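Long-range contact in protein arginine N-methyltransferase SFM1 (Saccharomyces cerevisiae, PDB 5C74), which transfers a methyl group from S-adenosyl-L-methionine to an arginine side chain of ribosomal protein S3, leaving that arginine monomethylated: residues A[16-21]-A[47-52]. Residues are numbered along the deposited sequence; the frame is centred on the assembly and turned at random.
Sequences VILEYS and PQRLLK. With SO4 (sulfate ion), chain C.
In the SPOUT-family domain, segment 16-21, on helix 14-27, runs nearly parallel to the short helix 48-52, with Ile17 of the first touching Arg49 and Leu50 of the second and Pro47 at its N-cap position. The N-to-C directions of these two short pieces differ by 10°. Ile17 divides its work between two branches. CG1, held anti to its own carbonyl carbon (chi1 -67°), leads to CD1, which presses tightly on the proline ring, 3.5 Å from Pro47 CG. The other branch, CG2, sits over the centre of the Arg49 guanidinium, 3.6 Å from CZ, and the two side chains cross at about a right angle. Leu18 CD2 reaches the same group obliquely, near Arg49 NH1. In the guanidinium plane, at its edge, lies a sulfate, probably from the crystallisation liquor: Arg49 NE bonds its O3 at 2.9 Å, and NH2 bonds O1 almost straight, at 172°. Backbone N of Gln48 and of Arg49 hold O2 and O3, so the first turn of the helix grips the anion with N-H groups that its dipole probably makes more attractive. Arg49 NH2 also forms a salt bridge with Glu14, just ahead of the first segment. An alanine at Ile17 would probably open a gap beside Pro47 CG and take away the methyl that lies over the guanidinium's centre. Further along, Leu50 CD2 meets Tyr20 CB at 3.8 Å and Ser21 OG at 3.4 Å. That hydroxyl is turned back to its own helix, donating to Ile17 O at 2.7 Å and sharing that oxygen with the backbone N of Ser21. Phe12 touches both Ile17 and Pro47, extending this apolar patch. The whole is a parallel helix-helix interface whose shorter member binds an anion at its N-terminus through backbone N-H groups, a common way for proteins to hold sulfate.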
loop_
_atom_site.group_PDB
_atom_site.type_symbol
_atom_site.label_atom_id
_atom_site.label_comp_id
_atom_site.label_asym_id
_atom_site.label_seq_id
_atom_site.Cartn_x
_atom_site.Cartn_y
_atom_site.Cartn_z
ATOM N N VAL A 16 1.879 -5.617 2.364
ATOM C CA VAL A 16 2.984 -5.739 1.396
ATOM C C VAL A 16 4.343 -5.485 2.061
ATOM O O VAL A 16 5.337 -6.176 1.794
ATOM C CB VAL A 16 2.801 -4.761 0.208
ATOM C CG1 VAL A 16 4.092 -4.580 -0.557
ATOM C CG2 VAL A 16 1.700 -5.240 -0.732
ATOM N N ILE A 17 4.395 -4.499 2.949
ATOM C CA ILE A 17 5.642 -4.229 3.676
ATOM C C ILE A 17 6.037 -5.437 4.524
ATOM O O ILE A 17 7.210 -5.820 4.577
ATOM C CB ILE A 17 5.511 -2.978 4.564
ATOM C CG1 ILE A 17 5.362 -1.731 3.675
ATOM C CG2 ILE A 17 6.731 -2.845 5.498
ATOM C CD1 ILE A 17 4.971 -0.442 4.458
ATOM N N LEU A 18 5.061 -6.059 5.171
ATOM C CA LEU A 18 5.366 -7.242 5.960
ATOM C C LEU A 18 5.850 -8.381 5.064
ATOM O O LEU A 18 6.799 -9.090 5.429
ATOM C CB LEU A 18 4.152 -7.688 6.778
ATOM C CG LEU A 18 3.664 -6.666 7.813
ATOM C CD1 LEU A 18 2.467 -7.257 8.585
ATOM C CD2 LEU A 18 4.795 -6.307 8.768
ATOM N N GLU A 19 5.210 -8.557 3.904
ATOM C CA GLU A 19 5.631 -9.622 2.982
ATOM C C GLU A 19 7.015 -9.375 2.417
ATOM O O GLU A 19 7.855 -10.288 2.401
ATOM C CB GLU A 19 4.625 -9.793 1.846
ATOM C CG GLU A 19 3.304 -10.362 2.368
ATOM C CD GLU A 19 2.405 -10.955 1.284
ATOM O OE1 GLU A 19 2.683 -10.767 0.069
ATOM O OE2 GLU A 19 1.421 -11.627 1.673
ATOM N N TYR A 20 7.269 -8.157 1.953
ATOM C CA TYR A 20 8.612 -7.834 1.447
ATOM C C TYR A 20 9.680 -7.988 2.529
ATOM O O TYR A 20 10.788 -8.450 2.246
ATOM C CB TYR A 20 8.660 -6.409 0.882
ATOM C CG TYR A 20 7.922 -6.225 -0.429
ATOM C CD1 TYR A 20 7.374 -7.308 -1.123
ATOM C CD2 TYR A 20 7.792 -4.960 -0.992
ATOM C CE1 TYR A 20 6.703 -7.112 -2.323
ATOM C CE2 TYR A 20 7.128 -4.765 -2.176
ATOM C CZ TYR A 20 6.596 -5.829 -2.845
ATOM O OH TYR A 20 5.947 -5.578 -4.028
ATOM N N SER A 21 9.360 -7.586 3.763
ATOM C CA SER A 21 10.303 -7.719 4.864
ATOM C C SER A 21 10.650 -9.180 5.085
ATOM O O SER A 21 11.808 -9.512 5.322
ATOM C CB SER A 21 9.739 -7.132 6.162
ATOM O OG SER A 21 9.512 -5.742 6.018
ATOM N N PRO A 47 9.258 2.642 2.326
ATOM C CA PRO A 47 9.069 2.489 3.773
ATOM C C PRO A 47 10.408 2.365 4.508
ATOM O O PRO A 47 11.312 1.680 4.027
ATOM C CB PRO A 47 8.243 1.198 3.885
ATOM C CG PRO A 47 7.437 1.175 2.600
ATOM C CD PRO A 47 8.376 1.751 1.550
ATOM N N GLN A 48 10.531 3.031 5.651
ATOM C CA GLN A 48 11.774 2.997 6.424
ATOM C C GLN A 48 12.200 1.582 6.806
ATOM O O GLN A 48 13.397 1.279 6.847
ATOM C CB GLN A 48 11.642 3.843 7.692
ATOM C CG GLN A 48 11.649 5.343 7.440
ATOM C CD GLN A 48 12.954 5.823 6.833
ATOM O OE1 GLN A 48 12.969 6.429 5.763
ATOM N NE2 GLN A 48 14.056 5.548 7.514
ATOM N N ARG A 49 11.231 0.721 7.091
ATOM C CA ARG A 49 11.543 -0.651 7.460
ATOM C C ARG A 49 12.244 -1.369 6.311
ATOM O O ARG A 49 13.171 -2.160 6.531
ATOM C CB ARG A 49 10.270 -1.391 7.885
ATOM C CG ARG A 49 9.902 -1.129 9.346
ATOM C CD ARG A 49 8.466 -1.587 9.655
ATOM N NE ARG A 49 7.466 -0.834 8.893
ATOM C CZ ARG A 49 6.225 -1.267 8.693
ATOM N NH1 ARG A 49 5.845 -2.438 9.206
ATOM N NH2 ARG A 49 5.366 -0.543 7.985
ATOM N N LEU A 50 11.832 -1.071 5.083
ATOM C CA LEU A 50 12.413 -1.756 3.932
ATOM C C LEU A 50 13.789 -1.176 3.584
ATOM O O LEU A 50 14.711 -1.903 3.204
ATOM C CB LEU A 50 11.471 -1.678 2.733
ATOM C CG LEU A 50 10.122 -2.383 2.968
ATOM C CD1 LEU A 50 9.199 -2.197 1.781
ATOM C CD2 LEU A 50 10.324 -3.883 3.245
ATOM N N LEU A 51 13.920 0.136 3.703
ATOM C CA LEU A 51 15.229 0.762 3.524
ATOM C C LEU A 51 16.240 0.187 4.517
ATOM O O LEU A 51 17.361 -0.156 4.141
ATOM C CB LEU A 51 15.116 2.272 3.677
ATOM C CG LEU A 51 14.406 2.980 2.518
ATOM C CD1 LEU A 51 14.287 4.480 2.795
ATOM C CD2 LEU A 51 15.098 2.721 1.186
ATOM N N LYS A 52 15.839 0.046 5.779
ATOM C CA LYS A 52 16.759 -0.475 6.786
ATOM C C LYS A 52 17.142 -1.917 6.493
ATOM O O LYS A 52 18.233 -2.361 6.856
ATOM C CB LYS A 52 16.161 -0.357 8.191
ATOM C CG LYS A 52 16.002 1.093 8.634
ATOM C CD LYS A 52 15.797 1.218 10.132
ATOM C CE LYS A 52 15.582 2.674 10.525
ATOM N NZ LYS A 52 14.342 3.222 9.909
HETATM S S SO4 C . 7.576 2.525 7.602
HETATM O O1 SO4 C . 6.266 2.105 7.098
HETATM O O2 SO4 C . 7.985 3.682 6.824
HETATM O O3 SO4 C . 8.533 1.436 7.448
HETATM O O4 SO4 C . 7.493 2.894 9.008
#